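Side-chain contacts in oligopeptide-binding protein AppA (Bacillus subtilis, PDB 1XOC), which binds oligopeptides for uptake by an ABC permease that can replace the Opp system in sporulation and genetic competence: residues A[402-405]-A[410-413]; A[434-437]-A[443-446]. One frame throughout, in Å; residues are numbered along the deposited sequence.

Interaction 1: A[402-405]-A[410-413]; sequences VEQM and WDFD
Met-405 and Phe-412 meet on the buried side of the turn that follows helix 398-405. The Phe-412 ring, its CG set between backbone N and carbonyl carbon (chi1 68°), approaches the helix end obliquely, with CE1 4.2 Å from Met-405 CB and CD1 4.0 Å from Met-405 CA. The backbone closes the turn beside this pair: Asp-411 N donates to Gln-404 O over 2.8 Å, an almost straight bond (176° at the hydrogen) that reaches the oxygen from above the carbonyl plane. Trp-410 brings CD1 to 3.5 Å from Met-405 O, a buried carbonyl oxygen that has no hydrogen-bond partner in the model.

The solvent side is looser. The side chains of Gln-404 and Asp-411 slant past each other, CG to OD1 at 3.8 Å, with no hydrogen bond between them. Lys-365 adds a second link, its NZ bonded to Gln-404 OE1 and to the backbone O of Asp-411.

The contact thus illustrates a helix-to-strand connection closed by one main-chain bond. Met-405 touches a polar side chain of the bound peptide and also packs on Met-415 and Met-417 of strand 414-420, into which the chain runs on.

Interaction 2: A[434-437]-A[443-446]; sequences SQIK and VWYK
A long loop between helices 428-431 and 448-457 folds back on itself here, and a CH-pi contact spans the return: an aliphatic branch of Ile-436 sits over the indole of Trp-444. Methyl CG2 makes the contact, 3.5 Å from the centroid of the five-membered ring and only 16° from the ring normal. Its closest atoms, CD2 and CE2 of Trp-444, both lie 3.4 Å from CG2, so the methyl rests near the bond shared by the two rings and reaches the six-membered ring as well.

The torsions of Ile-436 divide the work between its branches. With CG1 beside the backbone N (chi1 -66°), CG2 falls anti to that nitrogen and is presented to the indole, while the other branch runs along the opposing backbone. There CG1 lies 3.9 Å from Trp-444 CA, and CD1 comes to 3.7 Å from the same CA and 3.8 Å from Tyr-445 O. The two side chains cross at about a right angle. No hydrogen bond spans the segments, and the attraction is mainly dispersive, the CH-pi contact included. Polar groups at the margin find partners in the surrounding chain: Tyr-445 O accepts from Asn-441 ND2, within the same loop, and the Tyr-445 phenol turns away from Ile-436 to bond through OH to Asp-480 OD2.

Such a contact shows how a methyl and a flat ring can join two parts of a loop, alongside backbone bonds such as that of Gln-435 with Asn-441. Trp-444 also touches Lys-274 in the loop after strand 265-271, and the backbone of Val-443 is hydrogen-bonded to Glu-273 in that loop. Past Lys-446 the chain enters helix 448-457, while Tyr-445 packs on Pro-482, between helix 463-480 and strand 483-496.

Overall arrangement
Both contacts join parts of the chain close in sequence and are partly buried, but they differ in chemistry. Interaction 1 joins a helix end to the approach to a strand, combining a main-chain hydrogen bond and a buried apolar pair with an exposed polar margin; interaction 2 joins two parts of one loop through apolar packing, with no hydrogen bond across it. The centres of interactions 1 and 2 are about 13 Å apart. Side chains bridge them directly: Trp-410 and Trp-444 meet edge-to-face, with Trp-410 CG 3.4 Å from Trp-444 NE1, while Phe-412 CZ lies 4.1 Å from Val-443 CG1. The tryptophans thereby carry packing from the helix-strand turn into the following loop. Of the two, interaction 1 reaches the bound peptide.

Interaction 1: A[402-405]-A[410-413]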
# COMPACT_ATOMS: atom_id res chain seq x y z
N VAL A 402 8.35 1.78 8.47
CA VAL A 402 7.43 2.72 7.88
C VAL A 402 7.74 4.13 8.35
O VAL A 402 7.70 5.06 7.56
CB VAL A 402 5.96 2.35 8.24
CG1 VAL A 402 4.97 3.45 7.83
CG2 VAL A 402 5.56 1.03 7.58
N GLU A 403 8.05 4.29 9.63
CA GLU A 403 8.36 5.60 10.17
C GLU A 403 9.66 6.12 9.59
O GLU A 403 9.78 7.30 9.28
CB GLU A 403 8.40 5.54 11.69
CG GLU A 403 8.75 6.86 12.35
CD GLU A 403 8.57 6.82 13.84
OE1 GLU A 403 8.81 7.87 14.49
OE2 GLU A 403 8.17 5.75 14.37
N GLN A 404 10.63 5.24 9.43
CA GLN A 404 11.94 5.59 8.89
C GLN A 404 11.88 6.03 7.42
O GLN A 404 12.58 6.98 7.04
CB GLN A 404 12.87 4.39 9.02
CG GLN A 404 13.42 4.21 10.41
CD GLN A 404 14.05 2.86 10.67
OE1 GLN A 404 14.50 2.16 9.77
NE2 GLN A 404 14.10 2.50 11.94
N MET A 405 11.08 5.37 6.59
CA MET A 405 11.09 5.68 5.16
C MET A 405 10.35 6.99 4.87
O MET A 405 10.70 7.70 3.93
CB MET A 405 10.46 4.54 4.34
CG MET A 405 9.01 4.35 4.49
SD MET A 405 8.44 2.91 3.52
CE MET A 405 9.19 1.62 4.43
N TRP A 410 13.29 9.75 5.87
CA TRP A 410 13.95 9.12 4.73
C TRP A 410 15.23 8.41 5.11
O TRP A 410 16.26 8.51 4.43
CB TRP A 410 14.25 10.16 3.67
CG TRP A 410 13.05 10.96 3.27
CD1 TRP A 410 12.01 10.55 2.48
CD2 TRP A 410 12.80 12.32 3.60
NE1 TRP A 410 11.11 11.57 2.33
CE2 TRP A 410 11.57 12.67 3.01
CE3 TRP A 410 13.47 13.27 4.37
CZ2 TRP A 410 11.02 13.94 3.13
CZ3 TRP A 410 12.94 14.53 4.50
CH2 TRP A 410 11.72 14.86 3.89
N ASP A 411 15.13 7.66 6.21
CA ASP A 411 16.30 7.17 6.94
C ASP A 411 16.62 5.76 6.45
O ASP A 411 16.42 4.77 7.17
CB ASP A 411 15.96 7.18 8.42
CG ASP A 411 17.07 6.65 9.30
OD1 ASP A 411 16.72 6.16 10.39
OD2 ASP A 411 18.24 6.68 8.89
N PHE A 412 17.08 5.70 5.20
CA PHE A 412 17.50 4.45 4.56
C PHE A 412 18.41 4.81 3.38
O PHE A 412 18.29 5.89 2.81
CB PHE A 412 16.29 3.62 4.09
CG PHE A 412 15.51 4.24 2.97
CD1 PHE A 412 14.61 5.26 3.22
CD2 PHE A 412 15.69 3.82 1.68
CE1 PHE A 412 13.86 5.83 2.17
CE2 PHE A 412 14.91 4.38 0.63
CZ PHE A 412 14.03 5.39 0.89
N ASP A 413 19.34 3.91 3.06
CA ASP A 413 20.15 4.00 1.83
C ASP A 413 19.39 3.31 0.71
O ASP A 413 19.15 3.87 -0.37
CB ASP A 413 21.48 3.27 1.99
CG ASP A 413 22.37 3.84 3.09
OD1 ASP A 413 22.28 5.04 3.40
OD2 ASP A 413 23.18 3.04 3.62

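Interaction 2: A[434-437]-A[443-446]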
# COMPACT_ATOMS: atom_id res chain seq x y z
N SER A 434 7.11 16.74 -6.62
CA SER A 434 6.33 17.49 -5.62
C SER A 434 5.96 16.64 -4.40
O SER A 434 5.58 17.20 -3.36
CB SER A 434 5.05 18.07 -6.24
OG SER A 434 4.08 17.07 -6.51
N GLN A 435 6.07 15.31 -4.53
CA GLN A 435 5.65 14.39 -3.47
C GLN A 435 6.78 13.92 -2.58
O GLN A 435 6.59 13.08 -1.73
CB GLN A 435 4.92 13.19 -4.08
CG GLN A 435 3.66 13.61 -4.85
CD GLN A 435 2.73 14.49 -4.04
OE1 GLN A 435 2.40 15.65 -4.42
NE2 GLN A 435 2.30 13.96 -2.91
N ILE A 436 7.96 14.50 -2.76
CA ILE A 436 9.09 14.17 -1.92
C ILE A 436 8.93 14.74 -0.50
O ILE A 436 9.09 14.02 0.49
CB ILE A 436 10.40 14.69 -2.55
CG1 ILE A 436 10.71 13.97 -3.87
CG2 ILE A 436 11.57 14.50 -1.57
CD1 ILE A 436 11.89 14.63 -4.63
N LYS A 437 8.65 16.03 -0.41
CA LYS A 437 8.71 16.72 0.88
C LYS A 437 7.71 16.19 1.89
O LYS A 437 8.04 16.01 3.07
CB LYS A 437 8.53 18.22 0.70
CG LYS A 437 8.72 19.01 2.00
CD LYS A 437 8.48 20.50 1.77
CE LYS A 437 8.78 21.33 3.02
NZ LYS A 437 9.18 22.73 2.68
N VAL A 443 12.15 8.09 -2.24
CA VAL A 443 13.51 7.92 -2.81
C VAL A 443 14.08 9.18 -3.47
O VAL A 443 15.17 9.14 -4.07
CB VAL A 443 13.57 6.73 -3.82
CG1 VAL A 443 13.32 5.39 -3.11
CG2 VAL A 443 12.59 6.94 -4.99
N TRP A 444 13.34 10.29 -3.39
CA TRP A 444 13.83 11.57 -3.92
C TRP A 444 14.08 11.56 -5.42
O TRP A 444 15.04 12.16 -5.92
CB TRP A 444 15.08 12.00 -3.15
CG TRP A 444 14.75 12.45 -1.78
CD1 TRP A 444 14.20 11.70 -0.77
CD2 TRP A 444 14.89 13.76 -1.28
NE1 TRP A 444 14.03 12.48 0.35
CE2 TRP A 444 14.43 13.76 0.06
CE3 TRP A 444 15.37 14.97 -1.83
CZ2 TRP A 444 14.43 14.90 0.86
CZ3 TRP A 444 15.37 16.11 -1.03
CH2 TRP A 444 14.90 16.07 0.30
N TYR A 445 13.17 10.93 -6.14
CA TYR A 445 13.20 10.89 -7.59
C TYR A 445 12.63 12.16 -8.21
O TYR A 445 11.56 12.61 -7.85
CB TYR A 445 12.39 9.69 -8.07
CG TYR A 445 12.23 9.63 -9.57
CD1 TYR A 445 13.32 9.45 -10.38
CD2 TYR A 445 10.98 9.74 -10.16
CE1 TYR A 445 13.17 9.38 -11.76
CE2 TYR A 445 10.82 9.65 -11.52
CZ TYR A 445 11.91 9.47 -12.32
OH TYR A 445 11.73 9.40 -13.68
N LYS A 446 13.37 12.73 -9.15
CA LYS A 446 12.87 13.87 -9.92
C LYS A 446 13.29 13.81 -11.38
O LYS A 446 14.48 13.90 -11.69
CB LYS A 446 13.37 15.18 -9.33
CG LYS A 446 13.07 16.37 -10.25
CD LYS A 446 13.06 17.68 -9.51
CE LYS A 446 12.54 18.78 -10.39
NZ LYS A 446 12.54 20.08 -9.68